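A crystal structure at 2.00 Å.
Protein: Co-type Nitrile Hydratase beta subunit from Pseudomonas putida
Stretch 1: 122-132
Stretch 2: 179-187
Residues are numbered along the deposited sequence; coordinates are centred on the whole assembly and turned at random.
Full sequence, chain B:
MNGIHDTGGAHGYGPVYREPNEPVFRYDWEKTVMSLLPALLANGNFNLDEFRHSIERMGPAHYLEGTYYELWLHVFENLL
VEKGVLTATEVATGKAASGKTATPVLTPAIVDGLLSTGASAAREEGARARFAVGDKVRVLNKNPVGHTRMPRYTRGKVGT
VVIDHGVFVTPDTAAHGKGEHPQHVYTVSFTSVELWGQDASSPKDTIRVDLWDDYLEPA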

ATOM      1  N   ALA B 122      -3.636 -11.020  10.228  1.00 14.03           N
ATOM      2  CA  ALA B 122      -4.592 -12.131  10.351  1.00 17.48           C
ATOM      3  C   ALA B 122      -4.597 -12.672  11.780  1.00 19.80           C
ATOM      4  O   ALA B 122      -3.551 -12.718  12.432  1.00 21.81           O
ATOM      5  CB  ALA B 122      -4.257 -13.246   9.360  1.00 21.64           C
ATOM      6  N   ARG B 123      -5.773 -13.037  12.282  1.00 15.36           N
ATOM      7  CA  ARG B 123      -5.890 -13.613  13.613  1.00 20.52           C
ATOM      8  C   ARG B 123      -6.714 -14.893  13.590  1.00 28.74           C
ATOM      9  O   ARG B 123      -7.608 -15.063  12.755  1.00 22.94           O
ATOM     10  CB  ARG B 123      -6.489 -12.615  14.590  1.00 19.58           C
ATOM     11  CG  ARG B 123      -5.644 -11.380  14.811  1.00 20.17           C
ATOM     12  CD  ARG B 123      -4.412 -11.663  15.647  1.00 16.20           C
ATOM     13  NE  ARG B 123      -3.650 -10.441  15.893  1.00 17.72           N
ATOM     14  CZ  ARG B 123      -2.705  -9.973  15.081  1.00 17.78           C
ATOM     15  NH1 ARG B 123      -2.403 -10.627  13.966  1.00 17.92           N
ATOM     16  NH2 ARG B 123      -2.056  -8.853  15.382  1.00 18.07           N
ATOM     17  N   GLU B 124      -6.415 -15.784  14.523  1.00 28.54           N
ATOM     18  CA  GLU B 124      -7.029 -17.102  14.561  1.00 39.43           C
ATOM     19  C   GLU B 124      -8.527 -17.039  14.850  1.00 36.79           C
ATOM     20  O   GLU B 124      -9.329 -17.689  14.176  1.00 39.70           O
ATOM     21  CB  GLU B 124      -6.343 -17.962  15.628  1.00 47.23           C
ATOM     22  CG  GLU B 124      -6.707 -19.430  15.559  1.00 67.60           C
ATOM     23  CD  GLU B 124      -6.157 -20.096  14.314  1.00 78.93           C
ATOM     24  OE1 GLU B 124      -5.045 -19.717  13.885  1.00 75.71           O
ATOM     25  OE2 GLU B 124      -6.836 -20.994  13.767  1.00 83.08           O
ATOM     26  N   GLU B 125      -8.906 -16.263  15.856  1.00 32.48           N
ATOM     27  CA  GLU B 125     -10.312 -16.184  16.224  1.00 36.49           C
ATOM     28  C   GLU B 125     -10.806 -14.753  16.332  1.00 28.75           C
ATOM     29  O   GLU B 125     -10.053 -13.849  16.690  1.00 27.89           O
ATOM     30  CB  GLU B 125     -10.569 -16.943  17.524  1.00 48.67           C
ATOM     31  CG  GLU B 125      -9.614 -16.598  18.647  1.00 53.43           C
ATOM     32  CD  GLU B 125      -9.626 -17.643  19.752  1.00 79.22           C
ATOM     33  OE1 GLU B 125      -9.946 -18.817  19.452  1.00 81.89           O
ATOM     34  OE2 GLU B 125      -9.314 -17.294  20.913  1.00 81.93           O
ATOM     35  N   GLY B 126     -12.073 -14.555  15.991  1.00 26.00           N
ATOM     36  CA  GLY B 126     -12.693 -13.242  16.061  1.00 26.81           C
ATOM     37  C   GLY B 126     -14.182 -13.395  15.831  1.00 31.43           C
ATOM     38  O   GLY B 126     -14.673 -14.520  15.778  1.00 28.40           O
ATOM     39  N   ALA B 127     -14.892 -12.275  15.685  1.00 24.23           N
ATOM     40  CA  ALA B 127     -16.329 -12.309  15.447  1.00 24.54           C
ATOM     41  C   ALA B 127     -16.668 -13.216  14.265  1.00 28.36           C
ATOM     42  O   ALA B 127     -15.919 -13.300  13.291  1.00 23.88           O
ATOM     43  CB  ALA B 127     -16.868 -10.894  15.231  1.00 24.67           C
ATOM     44  N   ARG B 128     -17.793 -13.909  14.361  1.00 25.31           N
ATOM     45  CA  ARG B 128     -18.246 -14.784  13.286  1.00 26.05           C
ATOM     46  C   ARG B 128     -18.598 -13.975  12.037  1.00 21.74           C
ATOM     47  O   ARG B 128     -19.045 -12.837  12.122  1.00 23.90           O
ATOM     48  CB  ARG B 128     -19.479 -15.588  13.746  1.00 34.67           C
ATOM     49  CG  ARG B 128     -20.643 -14.663  14.172  1.00 40.52           C
ATOM     50  CD  ARG B 128     -22.070 -15.270  14.372  1.00 55.00           C
ATOM     51  NE  ARG B 128     -22.627 -15.694  13.131  1.00 60.32           N
ATOM     52  CZ  ARG B 128     -23.577 -15.276  12.306  1.00 53.17           C
ATOM     53  NH1 ARG B 128     -23.618 -16.029  11.234  1.00 52.99           N
ATOM     54  NH2 ARG B 128     -24.451 -14.280  12.451  1.00 54.73           N
ATOM     55  N   ALA B 129     -18.411 -14.574  10.869  1.00 17.46           N
ATOM     56  CA  ALA B 129     -18.764 -13.918   9.623  1.00 22.06           C
ATOM     57  C   ALA B 129     -20.284 -13.856   9.495  1.00 32.13           C
ATOM     58  O   ALA B 129     -20.957 -14.877   9.627  1.00 27.56           O
ATOM     59  CB  ALA B 129     -18.163 -14.669   8.447  1.00 19.68           C
ATOM     60  N   ARG B 130     -20.824 -12.661   9.258  1.00 28.49           N
ATOM     61  CA  ARG B 130     -22.258 -12.510   9.016  1.00 24.22           C
ATOM     62  C   ARG B 130     -22.597 -12.668   7.545  1.00 20.35           C
ATOM     63  O   ARG B 130     -23.751 -12.873   7.202  1.00 25.58           O
ATOM     64  CB  ARG B 130     -22.744 -11.135   9.480  1.00 23.86           C
ATOM     65  CG  ARG B 130     -22.772 -10.946  10.970  1.00 24.32           C
ATOM     66  CD  ARG B 130     -23.434  -9.596  11.278  1.00 31.02           C
ATOM     67  NE  ARG B 130     -22.608  -8.486  10.814  1.00 24.91           N
ATOM     68  CZ  ARG B 130     -23.055  -7.260  10.550  1.00 31.43           C
ATOM     69  NH1 ARG B 130     -24.351  -6.967  10.664  1.00 25.18           N
ATOM     70  NH2 ARG B 130     -22.204  -6.325  10.152  1.00 19.42           N
ATOM     71  N   PHE B 131     -21.602 -12.554   6.667  1.00 19.06           N
ATOM     72  CA  PHE B 131     -21.869 -12.560   5.236  1.00 19.81           C
ATOM     73  C   PHE B 131     -21.152 -13.688   4.474  1.00 24.85           C
ATOM     74  O   PHE B 131     -20.089 -14.159   4.865  1.00 18.81           O
ATOM     75  CB  PHE B 131     -21.531 -11.185   4.633  1.00 19.30           C
ATOM     76  CG  PHE B 131     -22.109 -10.038   5.412  1.00 17.93           C
ATOM     77  CD1 PHE B 131     -23.459  -9.756   5.354  1.00 19.83           C
ATOM     78  CD2 PHE B 131     -21.308  -9.273   6.237  1.00 18.47           C
ATOM     79  CE1 PHE B 131     -23.997  -8.719   6.102  1.00 19.03           C
ATOM     80  CE2 PHE B 131     -21.847  -8.225   6.981  1.00 22.02           C
ATOM     81  CZ  PHE B 131     -23.194  -7.957   6.906  1.00 18.82           C
ATOM     82  N   ALA B 132     -21.740 -14.093   3.361  1.00 26.50           N
ATOM     83  CA  ALA B 132     -21.155 -15.120   2.525  1.00 25.63           C
ATOM     84  C   ALA B 132     -20.914 -14.507   1.168  1.00 24.36           C
ATOM     85  O   ALA B 132     -21.576 -13.529   0.807  1.00 21.37           O
ATOM     86  CB  ALA B 132     -22.111 -16.294   2.407  1.00 28.22           C
ATOM     87  N   GLY B 179      -7.918  -2.168  21.621  1.00 23.30           N
ATOM     88  CA  GLY B 179      -7.774  -3.578  21.343  1.00 25.74           C
ATOM     89  C   GLY B 179      -7.930  -3.918  19.875  1.00 23.56           C
ATOM     90  O   GLY B 179      -8.238  -3.052  19.044  1.00 21.61           O
ATOM     91  N   GLU B 180      -7.735  -5.193  19.558  1.00 16.15           N
ATOM     92  CA  GLU B 180      -7.765  -5.651  18.175  1.00 18.74           C
ATOM     93  C   GLU B 180      -9.150  -5.985  17.632  1.00 20.07           C
ATOM     94  O   GLU B 180      -9.359  -5.897  16.425  1.00 17.67           O
ATOM     95  CB  GLU B 180      -6.835  -6.857  17.995  1.00 16.99           C
ATOM     96  CG  GLU B 180      -5.381  -6.513  18.190  1.00 18.82           C
ATOM     97  CD  GLU B 180      -4.448  -7.635  17.780  1.00 22.73           C
ATOM     98  OE1 GLU B 180      -3.268  -7.342  17.485  1.00 26.48           O
ATOM     99  OE2 GLU B 180      -4.880  -8.811  17.723  1.00 24.61           O
ATOM    100  N   HIS B 181     -10.078  -6.388  18.503  1.00 18.44           N
ATOM    101  CA  HIS B 181     -11.441  -6.755  18.075  1.00 19.58           C
ATOM    102  C   HIS B 181     -11.506  -7.431  16.723  1.00 18.19           C
ATOM    103  O   HIS B 181     -12.137  -6.934  15.801  1.00 18.06           O
ATOM    104  CB  HIS B 181     -12.353  -5.538  18.088  1.00 26.09           C
ATOM    105  CG  HIS B 181     -12.575  -4.983  19.454  1.00 32.58           C
ATOM    106  ND1 HIS B 181     -13.622  -5.381  20.256  1.00 36.43           N
ATOM    107  CD2 HIS B 181     -11.861  -4.091  20.180  1.00 32.37           C
ATOM    108  CE1 HIS B 181     -13.559  -4.740  21.409  1.00 40.64           C
ATOM    109  NE2 HIS B 181     -12.499  -3.951  21.388  1.00 35.85           N
ATOM    110  N   PRO B 182     -10.850  -8.583  16.591  1.00 16.11           N
ATOM    111  CA  PRO B 182     -10.717  -9.199  15.270  1.00 18.00           C
ATOM    112  C   PRO B 182     -12.064  -9.637  14.683  1.00 17.48           C
ATOM    113  O   PRO B 182     -12.957 -10.077  15.407  1.00 20.38           O
ATOM    114  CB  PRO B 182      -9.817 -10.425  15.534  1.00 20.97           C
ATOM    115  CG  PRO B 182      -9.232 -10.198  16.871  1.00 25.13           C
ATOM    116  CD  PRO B 182     -10.167  -9.350  17.642  1.00 21.11           C
ATOM    117  N   GLN B 183     -12.205  -9.488  13.375  1.00 14.80           N
ATOM    118  CA  GLN B 183     -13.449  -9.823  12.698  1.00 15.68           C
ATOM    119  C   GLN B 183     -13.109 -10.074  11.242  1.00 17.49           C
ATOM    120  O   GLN B 183     -11.970  -9.845  10.810  1.00 15.55           O
ATOM    121  CB  GLN B 183     -14.479  -8.683  12.839  1.00 17.41           C
ATOM    122  CG  GLN B 183     -14.025  -7.354  12.206  1.00 13.60           C
ATOM    123  CD  GLN B 183     -15.035  -6.222  12.363  1.00 18.80           C
ATOM    124  OE1 GLN B 183     -16.236  -6.401  12.126  1.00 18.94           O
ATOM    125  NE2 GLN B 183     -14.551  -5.043  12.761  1.00 17.16           N
ATOM    126  N   HIS B 184     -14.084 -10.564  10.484  1.00 15.33           N
ATOM    127  CA  HIS B 184     -13.871 -10.849   9.085  1.00 12.76           C
ATOM    128  C   HIS B 184     -13.688  -9.603   8.222  1.00 19.24           C
ATOM    129  O   HIS B 184     -14.273  -8.533   8.489  1.00 16.04           O
ATOM    130  CB  HIS B 184     -15.009 -11.710   8.539  1.00 16.95           C
ATOM    131  CG  HIS B 184     -14.915 -13.147   8.947  1.00 18.57           C
ATOM    132  ND1 HIS B 184     -14.504 -14.139   8.085  1.00 21.22           N
ATOM    133  CD2 HIS B 184     -15.133 -13.746  10.142  1.00 20.25           C
ATOM    134  CE1 HIS B 184     -14.511 -15.299   8.722  1.00 19.60           C
ATOM    135  NE2 HIS B 184     -14.879 -15.088   9.971  1.00 21.58           N
ATOM    136  N   VAL B 185     -12.872  -9.763   7.186  1.00 14.05           N
ATOM    137  CA  VAL B 185     -12.686  -8.745   6.158  1.00 14.64           C
ATOM    138  C   VAL B 185     -13.121  -9.353   4.839  1.00 15.66           C
ATOM    139  O   VAL B 185     -12.759 -10.499   4.521  1.00 19.33           O
ATOM    140  CB  VAL B 185     -11.202  -8.315   6.069  1.00 14.23           C
ATOM    141  CG1 VAL B 185     -10.965  -7.451   4.837  1.00 12.64           C
ATOM    142  CG2 VAL B 185     -10.786  -7.584   7.345  1.00 14.19           C
ATOM    143  N   TYR B 186     -13.913  -8.616   4.074  1.00 14.26           N
ATOM    144  CA  TYR B 186     -14.410  -9.113   2.797  1.00 13.43           C
ATOM    145  C   TYR B 186     -13.950  -8.176   1.697  1.00 18.26           C
ATOM    146  O   TYR B 186     -13.858  -6.964   1.912  1.00 16.91           O
ATOM    147  CB  TYR B 186     -15.944  -9.125   2.781  1.00 14.18           C
ATOM    148  CG  TYR B 186     -16.615  -9.792   3.974  1.00 17.26           C
ATOM    149  CD1 TYR B 186     -16.922  -9.072   5.127  1.00 14.03           C
ATOM    150  CD2 TYR B 186     -16.967 -11.144   3.932  1.00 14.17           C
ATOM    151  CE1 TYR B 186     -17.534  -9.684   6.209  1.00 16.44           C
ATOM    152  CE2 TYR B 186     -17.588 -11.757   5.006  1.00 16.02           C
ATOM    153  CZ  TYR B 186     -17.872 -11.034   6.133  1.00 15.58           C
ATOM    154  OH  TYR B 186     -18.482 -11.623   7.209  1.00 21.97           O
ATOM    155  N   THR B 187     -13.678  -8.709   0.514  1.00 12.54           N
ATOM    156  CA  THR B 187     -13.676  -7.845  -0.669  1.00 14.95           C
ATOM    157  C   THR B 187     -15.109  -7.672  -1.166  1.00 19.33           C
ATOM    158  O   THR B 187     -15.828  -8.660  -1.377  1.00 15.73           O
ATOM    159  CB  THR B 187     -12.817  -8.384  -1.821  1.00 14.80           C
ATOM    160  OG1 THR B 187     -11.460  -8.489  -1.391  1.00 16.45           O
ATOM    161  CG2 THR B 187     -12.870  -7.412  -3.022  1.00 15.11           C
TER
HETATM  162  O   HOH W   1     -14.768 -16.163  12.847  1.00 29.36           O
HETATM  163  O   HOH W   2     -16.796 -10.984  11.491  1.00 17.16           O

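Three residues organise this contact: Tyr186 and Pro182, which have the largest areas covered by the other stretch, and Arg123, which comes next. Together the stretches bury 499 Å², summed over both sides, between an irregular segment, 122-132, and one that becomes a strand at Gln183.

Tyr186 is the buried anchor. With chi1 in the m well, its ring reaches the chain from Ala129 to Phe131, bringing one polar atom and a broad apolar surface together. Its OH accepts a weak hydrogen bond from Phe131 N (N to OH, 3.3 Å) and is also bonded elsewhere in the structure, so the hydroxyl is not left unsatisfied. Phe131, buried as well, turns the edge of its ring toward the face of Tyr186 in an offset edge-to-face pair, with planes at 73° and Phe131 CD2 3.8 Å from Tyr186 CE1. A tyrosine suits this site because it can pack against an aromatic neighbour and still answer a backbone NH at its tip.

Two residues earlier on the strand, His184 points the same way, toward stretch 1. Ala129 CB sits almost on the normal of its ring, 3.5 Å from the ring centroid, in a CH-pi contact; the methyl covers the ring face while the backbone also lies close, with Ala129 N 3.5 Å from His184 CD2. Water fills the polar gaps here. One molecule links Ala127 O to His184 NE2, and another donates to Arg128 O while accepting from His184 N; the second thereby joins two backbone groups, Arg128 O and His184 N, that lie 5.7 Å apart.

Pro182 works through both ring and carbonyl. Its CB packs 4.1 Å from Arg123 CB and 3.6 Å from Glu125 O, while its O accepts a hydrogen bond from Ala127 N at 2.9 Å, the one direct backbone-to-backbone hydrogen bond between the stretches. The approach depends on Gly126: its CA lies 3.2 Å from Pro182 O, and a CB there would fall only 2.4 Å from that oxygen, a clash.

Arg123 closes the other end of the contact. Its guanidinium meets the Glu180 carboxylate in a two-pronged salt bridge, Arg123 NE to Glu180 OE2 at 2.7 Å and Arg123 NH2 to Glu180 OE1 at 2.9 Å, with OE2 near the guanidinium plane, where the N-H bonds point. Arg123 NH1 turns back to Ala122 O at 2.8 Å, helping to fix the long side chain.

Three rules can be read here: aromatic packing where the contact is buried, small residues where the backbones approach, and a salt bridge at the Arg123 end.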